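Local coordinates for protein MJ1225 (Methanocaldococcus jannaschii, PDB 3KH5), which is of unknown function but binds AMP and ADP, carries four CBS domains and is a putative archaeal homologue of the gamma subunit of AMPK, at residues 72-75 with 79-82; 136-141 with 248-253; 13-18 with 31-36. One frame throughout, in Å; residues are numbered along the deposited sequence.

Overall arrangement
The three contacts follow one another along the chain in the order 3, 1, 2, and each includes residues of a nucleotide pocket. Contacts 2 and 3 border the same ADP: 13-18 with 31-36 enclose its adenine, while R138 of contact 2 belongs to the same pocket. Their centres are 20 Å apart and their nearest atoms about 6 Å. Contact 1, where 72-75 meets 79-82, lies at a separate AMP. It is 24 Å from contact 3, centre to centre, and 40 Å from contact 2, on the opposite side of the chain's centre. No two of the contacts touch.

Contact 1. Residues 72-75 with 79-82; sequences EKHE and LAAI. With AMP (adenosine monophosphate), chain F.
H74 lays the flat of its imidazole over the backbone of A81. The CA of A81 stands 4.0 Å from the centroid of the H74 ring and only 13° from the ring normal, a CH-pi contact made almost squarely over the middle of the face. The ring also has methyl neighbours: its CD2 is 4.0 Å from the CB of A81, and its ND1 is the same 4.0 Å from the CB of A80. Small residues suit both places, since a methyl group lets a flat ring settle directly against the backbone of the short helix 78-81. The torsion about the H74 CA-CB bond (chi1 -63°) places CG anti to the carbonyl carbon and beside the backbone N, which turns the ring toward the second helix.

No hydrogen bond joins the two segments, so the contact is one of shape and dispersion. The polar end of the ring is held from just beyond it: H74 NE2 is hydrogen-bonded to E84, which fixes the rotation of the imidazole and, by its negative charge, may favour a protonated ring. A81 also touches F60 of helix 54-63.

H74 is also where helix 68-73 leaves helical geometry, and E75 follows with positive phi, turning the chain back toward helix 78-81. The last turn of the first helix meets AMP: the backbone N of K73 is 3.1 Å from AMP O4', E72 packs its CB against the ribose, and the extended side chain of K73 runs beside the phosphate, a suitable place for a long basic residue. The arrangement is one of two short consecutive helices, 68-73 and 78-81, joined by a tight turn and packed through an imidazole face on a helix backbone, beside a peripheral AMP site to which S65, N68, L69 and E88 also belong.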
loop_
_atom_site.group_PDB
_atom_site.type_symbol
_atom_site.label_atom_id
_atom_site.label_comp_id
_atom_site.label_asym_id
_atom_site.label_seq_id
_atom_site.Cartn_x
_atom_site.Cartn_y
_atom_site.Cartn_z
ATOM N N GLU A 72 -1.851 -16.509 19.015
ATOM C CA GLU A 72 -2.033 -16.633 20.463
ATOM C C GLU A 72 -3.484 -16.673 20.916
ATOM O O GLU A 72 -3.911 -17.637 21.560
ATOM C CB GLU A 72 -1.331 -15.487 21.186
ATOM C CG GLU A 72 0.167 -15.604 21.241
ATOM C CD GLU A 72 0.620 -16.772 22.087
ATOM O OE1 GLU A 72 0.205 -16.866 23.265
ATOM O OE2 GLU A 72 1.401 -17.597 21.571
ATOM N N LYS A 73 -4.231 -15.619 20.607
ATOM C CA LYS A 73 -5.608 -15.529 21.062
ATOM C C LYS A 73 -6.460 -16.617 20.436
ATOM O O LYS A 73 -7.239 -17.281 21.122
ATOM C CB LYS A 73 -6.199 -14.156 20.752
ATOM C CG LYS A 73 -7.575 -13.963 21.351
ATOM C CD LYS A 73 -7.978 -12.511 21.365
ATOM C CE LYS A 73 -9.351 -12.369 22.037
ATOM N NZ LYS A 73 -9.646 -10.917 22.280
ATOM N N HIS A 74 -6.293 -16.802 19.133
ATOM C CA HIS A 74 -7.139 -17.713 18.382
ATOM C C HIS A 74 -6.404 -18.962 17.962
ATOM O O HIS A 74 -6.837 -19.680 17.057
ATOM C CB HIS A 74 -7.744 -16.983 17.198
ATOM C CG HIS A 74 -8.629 -15.858 17.610
ATOM N ND1 HIS A 74 -9.965 -16.035 17.894
ATOM C CD2 HIS A 74 -8.361 -14.553 17.848
ATOM C CE1 HIS A 74 -10.489 -14.881 18.261
ATOM N NE2 HIS A 74 -9.537 -13.966 18.242
ATOM N N GLU A 75 -5.281 -19.205 18.633
ATOM C CA GLU A 75 -4.560 -20.466 18.531
ATOM C C GLU A 75 -4.396 -20.895 17.086
ATOM O O GLU A 75 -4.579 -22.073 16.760
ATOM C CB GLU A 75 -5.296 -21.561 19.309
ATOM C CG GLU A 75 -5.581 -21.224 20.760
ATOM C CD GLU A 75 -6.312 -22.339 21.486
ATOM O OE1 GLU A 75 -6.266 -23.499 21.021
ATOM O OE2 GLU A 75 -6.932 -22.055 22.533
ATOM N N LEU A 79 -9.579 -18.014 10.375
ATOM C CA LEU A 79 -10.997 -17.805 10.127
ATOM C C LEU A 79 -11.734 -17.267 11.347
ATOM O O LEU A 79 -12.618 -16.413 11.210
ATOM C CB LEU A 79 -11.646 -19.086 9.609
ATOM C CG LEU A 79 -12.021 -19.128 8.122
ATOM C CD1 LEU A 79 -11.103 -18.233 7.284
ATOM C CD2 LEU A 79 -11.996 -20.570 7.623
ATOM N N ALA A 80 -11.376 -17.752 12.534
ATOM C CA ALA A 80 -11.939 -17.188 13.760
ATOM C C ALA A 80 -11.399 -15.779 14.028
ATOM O O ALA A 80 -12.153 -14.883 14.419
ATOM C CB ALA A 80 -11.668 -18.098 14.948
ATOM N N ALA A 81 -10.095 -15.601 13.810
ATOM C CA ALA A 81 -9.406 -14.339 14.087
ATOM C C ALA A 81 -9.971 -13.184 13.275
ATOM O O ALA A 81 -10.036 -12.053 13.758
ATOM C CB ALA A 81 -7.908 -14.480 13.841
ATOM N N ILE A 82 -10.388 -13.472 12.045
ATOM C CA ILE A 82 -10.944 -12.431 11.182
ATOM C C ILE A 82 -12.351 -11.990 11.578
ATOM O O ILE A 82 -12.892 -11.050 10.994
ATOM C CB ILE A 82 -10.886 -12.788 9.673
ATOM C CG1 ILE A 82 -11.616 -14.102 9.380
ATOM C CG2 ILE A 82 -9.433 -12.810 9.186
ATOM C CD1 ILE A 82 -11.777 -14.419 7.898
HETATM P P AMP F . -5.927 -11.905 25.577
HETATM O O1P AMP F . -5.632 -10.906 26.630
HETATM O O2P AMP F . -6.732 -11.262 24.323
HETATM O O3P AMP F . -6.876 -13.090 26.129
HETATM O "O5'" AMP F . -4.618 -12.634 25.004
HETATM C "C5'" AMP F . -4.648 -13.217 23.706
HETATM C "C4'" AMP F . -3.228 -13.507 23.166
HETATM O "O4'" AMP F . -3.125 -13.005 21.798
HETATM C "C3'" AMP F . -2.074 -12.853 23.938
HETATM O "O3'" AMP F . -0.880 -13.640 23.802
HETATM C "C2'" AMP F . -1.925 -11.498 23.249
HETATM O "O2'" AMP F . -0.558 -11.070 23.290
HETATM C "C1'" AMP F . -2.326 -11.783 21.797
HETATM N N9 AMP F . -3.151 -10.698 21.204
HETATM C C8 AMP F . -4.403 -10.376 21.540
HETATM N N7 AMP F . -4.815 -9.357 20.786
HETATM C C5 AMP F . -3.825 -9.034 19.962
HETATM C C6 AMP F . -3.672 -8.075 18.967
HETATM N N6 AMP F . -4.664 -7.236 18.683
HETATM N N1 AMP F . -2.507 -8.008 18.298
HETATM C C2 AMP F . -1.510 -8.841 18.576
HETATM N N3 AMP F . -1.626 -9.766 19.520
HETATM C C4 AMP F . -2.766 -9.887 20.225
#

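Contact 2. Residues 136-141 with 248-253; sequences VIRALL and IMVTND
V250 fits its two methyl groups against consecutive residues of the facing helix. Its CG2 meets CG2 of I137 at 3.6 Å, while its CG1 lies against the R138 chain, 3.6 Å from NE. A beta-branched residue suits this spot because one short side chain fills two neighbouring positions.

R138 starts with CG anti to the backbone N (chi1 -170°) and then bends at chi3, which carries the guanidinium past V250 to its main-chain oxygen. NH2 gives a hydrogen bond to V250 O at 2.7 Å, bent at the hydrogen (137°); it meets an oxygen lone pair in the carbonyl plane, although that oxygen sits 25° out of the guanidinium plane. D253, the first residue past helix 242-252 and in positive phi, comes from the turn there to put OD1 3.9 Å from the same NH2, a long salt bridge.

Beside these polar groups, buried I137 also packs on V275 and L276. R138 also belongs to an ADP pocket. The contact thus pairs helices of the second and fourth CBS repeats, consistent with the four-repeat disc known from the gamma subunit of AMPK.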
loop_
_atom_site.group_PDB
_atom_site.type_symbol
_atom_site.label_atom_id
_atom_site.label_comp_id
_atom_site.label_asym_id
_atom_site.label_seq_id
_atom_site.Cartn_x
_atom_site.Cartn_y
_atom_site.Cartn_z
ATOM N N VAL A 136 -2.110 14.085 -6.007
ATOM C CA VAL A 136 -1.236 15.254 -6.129
ATOM C C VAL A 136 -0.403 15.215 -7.412
ATOM O O VAL A 136 -0.315 16.217 -8.127
ATOM C CB VAL A 136 -0.315 15.418 -4.887
ATOM C CG1 VAL A 136 0.615 16.616 -5.047
ATOM C CG2 VAL A 136 -1.146 15.575 -3.620
ATOM N N ILE A 137 0.204 14.068 -7.700
ATOM C CA ILE A 137 0.988 13.917 -8.921
ATOM C C ILE A 137 0.109 14.159 -10.150
ATOM O O ILE A 137 0.534 14.818 -11.106
ATOM C CB ILE A 137 1.650 12.523 -9.004
ATOM C CG1 ILE A 137 2.708 12.369 -7.904
ATOM C CG2 ILE A 137 2.288 12.309 -10.384
ATOM C CD1 ILE A 137 3.279 10.968 -7.774
ATOM N N ARG A 138 -1.113 13.624 -10.111
ATOM C CA ARG A 138 -2.100 13.816 -11.175
ATOM C C ARG A 138 -2.411 15.299 -11.359
ATOM O O ARG A 138 -2.499 15.782 -12.489
ATOM C CB ARG A 138 -3.383 13.023 -10.884
ATOM C CG ARG A 138 -4.383 12.973 -12.040
ATOM C CD ARG A 138 -5.583 12.075 -11.734
ATOM N NE ARG A 138 -5.264 10.651 -11.855
ATOM C CZ ARG A 138 -5.202 9.794 -10.838
ATOM N NH1 ARG A 138 -5.446 10.200 -9.597
ATOM N NH2 ARG A 138 -4.900 8.522 -11.063
ATOM N N ALA A 139 -2.564 16.016 -10.247
ATOM C CA ALA A 139 -2.862 17.443 -10.293
ATOM C C ALA A 139 -1.691 18.278 -10.811
ATOM O O ALA A 139 -1.905 19.309 -11.447
ATOM C CB ALA A 139 -3.307 17.940 -8.920
ATOM N N LEU A 140 -0.463 17.828 -10.553
ATOM C CA LEU A 140 0.732 18.626 -10.859
ATOM C C LEU A 140 1.564 18.108 -12.033
ATOM O O LEU A 140 2.640 18.641 -12.319
ATOM C CB LEU A 140 1.621 18.748 -9.615
ATOM C CG LEU A 140 1.011 19.350 -8.345
ATOM C CD1 LEU A 140 2.015 19.289 -7.203
ATOM C CD2 LEU A 140 0.541 20.787 -8.564
ATOM N N LEU A 141 1.058 17.075 -12.701
ATOM C CA LEU A 141 1.795 16.365 -13.747
ATOM C C LEU A 141 2.310 17.292 -14.847
ATOM O O LEU A 141 3.472 17.193 -15.256
ATOM C CB LEU A 141 0.915 15.255 -14.336
ATOM C CG LEU A 141 1.448 14.300 -15.408
ATOM C CD1 LEU A 141 2.519 13.371 -14.856
ATOM C CD2 LEU A 141 0.297 13.501 -16.004
ATOM N N ILE A 248 2.928 7.414 -16.300
ATOM C CA ILE A 248 2.688 5.971 -16.266
ATOM C C ILE A 248 2.049 5.531 -14.941
ATOM O O ILE A 248 1.080 4.774 -14.949
ATOM C CB ILE A 248 3.981 5.168 -16.572
ATOM C CG1 ILE A 248 4.282 5.230 -18.077
ATOM C CG2 ILE A 248 3.836 3.699 -16.149
ATOM C CD1 ILE A 248 5.764 5.095 -18.402
ATOM N N MET A 249 2.575 6.023 -13.818
ATOM C CA MET A 249 2.051 5.674 -12.486
ATOM C C MET A 249 0.587 6.068 -12.328
ATOM O O MET A 249 -0.262 5.259 -11.946
ATOM C CB MET A 249 2.871 6.367 -11.389
ATOM C CG MET A 249 4.320 5.920 -11.287
ATOM S SD MET A 249 5.272 6.979 -10.179
ATOM C CE MET A 249 6.805 6.060 -10.067
ATOM N N VAL A 250 0.316 7.323 -12.651
ATOM C CA VAL A 250 -0.959 7.961 -12.409
ATOM C C VAL A 250 -2.079 7.458 -13.345
ATOM O O VAL A 250 -3.249 7.411 -12.948
ATOM C CB VAL A 250 -0.731 9.499 -12.461
ATOM C CG1 VAL A 250 -1.898 10.279 -13.204
ATOM C CG2 VAL A 250 -0.473 10.075 -11.065
ATOM N N THR A 251 -1.724 7.054 -14.563
ATOM C CA THR A 251 -2.713 6.519 -15.508
ATOM C C THR A 251 -2.916 5.013 -15.349
ATOM O O THR A 251 -3.793 4.429 -15.993
ATOM C CB THR A 251 -2.336 6.808 -16.971
ATOM O OG1 THR A 251 -1.075 6.197 -17.275
ATOM C CG2 THR A 251 -2.262 8.313 -17.224
ATOM N N ASN A 252 -2.112 4.395 -14.489
ATOM C CA ASN A 252 -2.202 2.957 -14.252
ATOM C C ASN A 252 -2.451 2.554 -12.798
ATOM O O ASN A 252 -2.499 1.358 -12.481
ATOM C CB ASN A 252 -0.939 2.276 -14.773
ATOM C CG ASN A 252 -0.910 2.193 -16.280
ATOM O OD1 ASN A 252 -1.654 1.416 -16.876
ATOM N ND2 ASN A 252 -0.045 2.986 -16.909
ATOM N N ASP A 253 -2.611 3.544 -11.922
ATOM C CA ASP A 253 -2.717 3.285 -10.488
ATOM C C ASP A 253 -1.609 2.331 -10.030
ATOM O O ASP A 253 -1.884 1.326 -9.373
ATOM C CB ASP A 253 -4.078 2.660 -10.139
ATOM C CG ASP A 253 -5.231 3.643 -10.222
ATOM O OD1 ASP A 253 -5.069 4.825 -9.836
ATOM O OD2 ASP A 253 -6.328 3.219 -10.657
#

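Contact 3. Residues 13-18 with 31-36; sequences KIVTVY and NENKYR. With ADP (adenosine-5'-diphosphate), chain B.
V15 and Y35 meet while both hold the same adenine, V15 by its backbone at the base's edge and Y35 by its ring over one face. V15 CG2 abuts the edge of the Y35 ring, 3.6 Å from CD2, and the two side chains cross at about a right angle. Behind that methyl, the V15 main chain reads the base: V15 N donates to ADP N1 at 3.1 Å, with an angle of 159° at the hydrogen, and V15 O accepts from ADP N6, also at 3.1 Å. Such a donor and acceptor pair suits adenine.

The Y35 ring lies nearly parallel to the adenine, with CD1 3.4 Å from ADP C4, a face-to-face stack that a flat aromatic residue is suited to make with a purine. With CG beside the backbone N and anti to the carbonyl carbon (chi1 -61°), the ring presents one face to the adenine and its CD2 edge to V15. On the opposite face of the ring, near its rim, comes the carbonyl oxygen of N33, while I14 packs against the other side of the adenine. The base is therefore sandwiched between an aromatic and a branched aliphatic side chain.

N33 closes the contact from the helix end. Its ND2 lies 3.7 Å from V15 CG1, but the amide's hydrogen bond goes back to T29 O. Next to Y35, the backbone N of R36 makes a weak bond to the ADP phosphate oxygen O1B.

Around this site, V15 also touches T29 of helix 23-33 and L38 of strand 37-41, and I14 reaches L127 and L130 of strand 127-132 in the second CBS repeat.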
loop_
_atom_site.group_PDB
_atom_site.type_symbol
_atom_site.label_atom_id
_atom_site.label_comp_id
_atom_site.label_asym_id
_atom_site.label_seq_id
_atom_site.Cartn_x
_atom_site.Cartn_y
_atom_site.Cartn_z
ATOM N N LYS A 13 -17.359 10.007 -2.585
ATOM C CA LYS A 13 -17.548 9.546 -1.220
ATOM C C LYS A 13 -16.362 8.681 -0.798
ATOM O O LYS A 13 -15.852 7.873 -1.579
ATOM C CB LYS A 13 -18.862 8.763 -1.087
ATOM C CG LYS A 13 -19.031 7.552 -2.031
ATOM C CD LYS A 13 -19.611 7.934 -3.397
ATOM C CE LYS A 13 -21.093 8.279 -3.310
ATOM N NZ LYS A 13 -21.569 9.000 -4.530
ATOM N N ILE A 14 -15.918 8.852 0.438
ATOM C CA ILE A 14 -14.808 8.051 0.914
ATOM C C ILE A 14 -15.344 6.751 1.487
ATOM O O ILE A 14 -16.246 6.754 2.328
ATOM C CB ILE A 14 -13.925 8.820 1.923
ATOM C CG1 ILE A 14 -13.398 10.119 1.292
ATOM C CG2 ILE A 14 -12.768 7.950 2.427
ATOM C CD1 ILE A 14 -12.799 9.964 -0.124
ATOM N N VAL A 15 -14.799 5.644 0.992
ATOM C CA VAL A 15 -15.133 4.312 1.489
ATOM C C VAL A 15 -14.492 4.107 2.866
ATOM O O VAL A 15 -13.275 4.236 3.021
ATOM C CB VAL A 15 -14.692 3.205 0.493
ATOM C CG1 VAL A 15 -14.870 1.826 1.099
ATOM C CG2 VAL A 15 -15.478 3.312 -0.808
ATOM N N THR A 16 -15.324 3.802 3.857
ATOM C CA THR A 16 -14.867 3.654 5.236
ATOM C C THR A 16 -15.376 2.366 5.868
ATOM O O THR A 16 -16.274 1.706 5.334
ATOM C CB THR A 16 -15.348 4.830 6.121
ATOM O OG1 THR A 16 -16.780 4.859 6.143
ATOM C CG2 THR A 16 -14.828 6.161 5.605
ATOM N N VAL A 17 -14.781 2.017 7.007
ATOM C CA VAL A 17 -15.338 1.012 7.918
ATOM C C VAL A 17 -15.480 1.594 9.340
ATOM O O VAL A 17 -15.055 2.724 9.601
ATOM C CB VAL A 17 -14.508 -0.310 7.930
ATOM C CG1 VAL A 17 -14.465 -0.940 6.539
ATOM C CG2 VAL A 17 -13.096 -0.077 8.466
ATOM N N TYR A 18 -16.088 0.822 10.244
ATOM C CA TYR A 18 -16.271 1.221 11.649
ATOM C C TYR A 18 -15.372 0.400 12.557
ATOM O O TYR A 18 -14.894 -0.656 12.143
ATOM C CB TYR A 18 -17.733 1.048 12.067
ATOM C CG TYR A 18 -18.668 1.649 11.063
ATOM C CD1 TYR A 18 -18.806 3.032 10.956
ATOM C CD2 TYR A 18 -19.382 0.842 10.183
ATOM C CE1 TYR A 18 -19.653 3.595 10.010
ATOM C CE2 TYR A 18 -20.233 1.391 9.236
ATOM C CZ TYR A 18 -20.365 2.769 9.154
ATOM O OH TYR A 18 -21.208 3.317 8.214
ATOM N N ASN A 31 -11.161 -5.487 -1.031
ATOM C CA ASN A 31 -11.129 -6.230 -2.281
ATOM C C ASN A 31 -12.205 -5.793 -3.252
ATOM O O ASN A 31 -11.966 -5.732 -4.458
ATOM C CB ASN A 31 -11.241 -7.736 -2.029
ATOM C CG ASN A 31 -9.893 -8.393 -1.856
ATOM O OD1 ASN A 31 -8.921 -7.742 -1.481
ATOM N ND2 ASN A 31 -9.824 -9.691 -2.136
ATOM N N GLU A 32 -13.387 -5.491 -2.721
ATOM C CA GLU A 32 -14.532 -5.134 -3.553
ATOM C C GLU A 32 -14.365 -3.765 -4.187
ATOM O O GLU A 32 -14.391 -3.634 -5.412
ATOM C CB GLU A 32 -15.833 -5.182 -2.749
ATOM C CG GLU A 32 -16.438 -6.573 -2.638
ATOM C CD GLU A 32 -17.542 -6.666 -1.595
ATOM O OE1 GLU A 32 -18.191 -5.638 -1.300
ATOM O OE2 GLU A 32 -17.765 -7.779 -1.072
ATOM N N ASN A 33 -14.181 -2.754 -3.343
ATOM C CA ASN A 33 -14.089 -1.369 -3.784
ATOM C C ASN A 33 -12.769 -1.013 -4.464
ATOM O O ASN A 33 -12.628 0.092 -4.999
ATOM C CB ASN A 33 -14.325 -0.433 -2.598
ATOM C CG ASN A 33 -15.710 -0.583 -2.011
ATOM O OD1 ASN A 33 -16.696 -0.129 -2.591
ATOM N ND2 ASN A 33 -15.794 -1.219 -0.850
ATOM N N LYS A 34 -11.813 -1.943 -4.435
ATOM C CA LYS A 34 -10.465 -1.751 -4.997
ATOM C C LYS A 34 -9.633 -0.722 -4.223
ATOM O O LYS A 34 -8.492 -0.426 -4.594
ATOM C CB LYS A 34 -10.524 -1.391 -6.488
ATOM C CG LYS A 34 -9.510 -2.164 -7.339
ATOM C CD LYS A 34 -9.079 -1.329 -8.550
ATOM C CE LYS A 34 -8.145 -2.118 -9.461
ATOM N NZ LYS A 34 -6.871 -2.522 -8.789
ATOM N N TYR A 35 -10.212 -0.187 -3.148
ATOM C CA TYR A 35 -9.503 0.731 -2.260
ATOM C C TYR A 35 -8.751 -0.011 -1.182
ATOM O O TYR A 35 -9.336 -0.713 -0.351
ATOM C CB TYR A 35 -10.446 1.771 -1.655
ATOM C CG TYR A 35 -11.090 2.608 -2.724
ATOM C CD1 TYR A 35 -10.315 3.205 -3.721
ATOM C CD2 TYR A 35 -12.470 2.780 -2.768
ATOM C CE1 TYR A 35 -10.896 3.964 -4.727
ATOM C CE2 TYR A 35 -13.064 3.543 -3.772
ATOM C CZ TYR A 35 -12.270 4.131 -4.746
ATOM O OH TYR A 35 -12.849 4.886 -5.739
ATOM N N ARG A 36 -7.437 0.161 -1.216
ATOM C CA ARG A 36 -6.556 -0.523 -0.291
ATOM C C ARG A 36 -6.164 0.345 0.924
ATOM O O ARG A 36 -5.215 0.023 1.643
ATOM C CB ARG A 36 -5.335 -1.075 -1.043
ATOM C CG ARG A 36 -5.515 -2.512 -1.588
ATOM C CD ARG A 36 -6.782 -2.714 -2.443
ATOM N NE ARG A 36 -7.160 -4.127 -2.549
ATOM C CZ ARG A 36 -7.256 -4.812 -3.688
ATOM N NH1 ARG A 36 -7.018 -4.225 -4.856
ATOM N NH2 ARG A 36 -7.604 -6.093 -3.659
HETATM P PB ADP B . -4.106 3.453 -1.709
HETATM O O1B ADP B . -5.385 2.812 -2.092
HETATM O O2B ADP B . -2.828 2.611 -2.251
HETATM O O3B ADP B . -3.886 3.515 -0.124
HETATM P PA ADP B . -3.480 5.155 -3.803
HETATM O O1A ADP B . -3.601 3.983 -4.728
HETATM O O2A ADP B . -3.642 6.679 -4.391
HETATM O O3A ADP B . -3.956 4.961 -2.249
HETATM O "O5'" ADP B . -5.122 5.280 -3.908
HETATM C "C5'" ADP B . -5.958 4.761 -4.992
HETATM C "C4'" ADP B . -6.892 5.849 -5.605
HETATM O "O4'" ADP B . -8.267 5.810 -5.105
HETATM C "C3'" ADP B . -6.323 7.228 -5.264
HETATM O "O3'" ADP B . -6.288 8.059 -6.443
HETATM C "C2'" ADP B . -7.254 7.815 -4.206
HETATM O "O2'" ADP B . -7.630 9.121 -4.648
HETATM C "C1'" ADP B . -8.494 6.903 -4.158
HETATM N N9 ADP B . -8.840 6.282 -2.815
HETATM C C8 ADP B . -8.000 5.654 -1.986
HETATM N N7 ADP B . -8.665 5.229 -0.909
HETATM C C5 ADP B . -9.941 5.579 -1.048
HETATM C C6 ADP B . -11.086 5.412 -0.266
HETATM N N6 ADP B . -11.024 4.781 0.905
HETATM N N1 ADP B . -12.258 5.903 -0.713
HETATM C C2 ADP B . -12.332 6.539 -1.876
HETATM N N3 ADP B . -11.260 6.711 -2.642
HETATM C C4 ADP B . -10.054 6.249 -2.258
#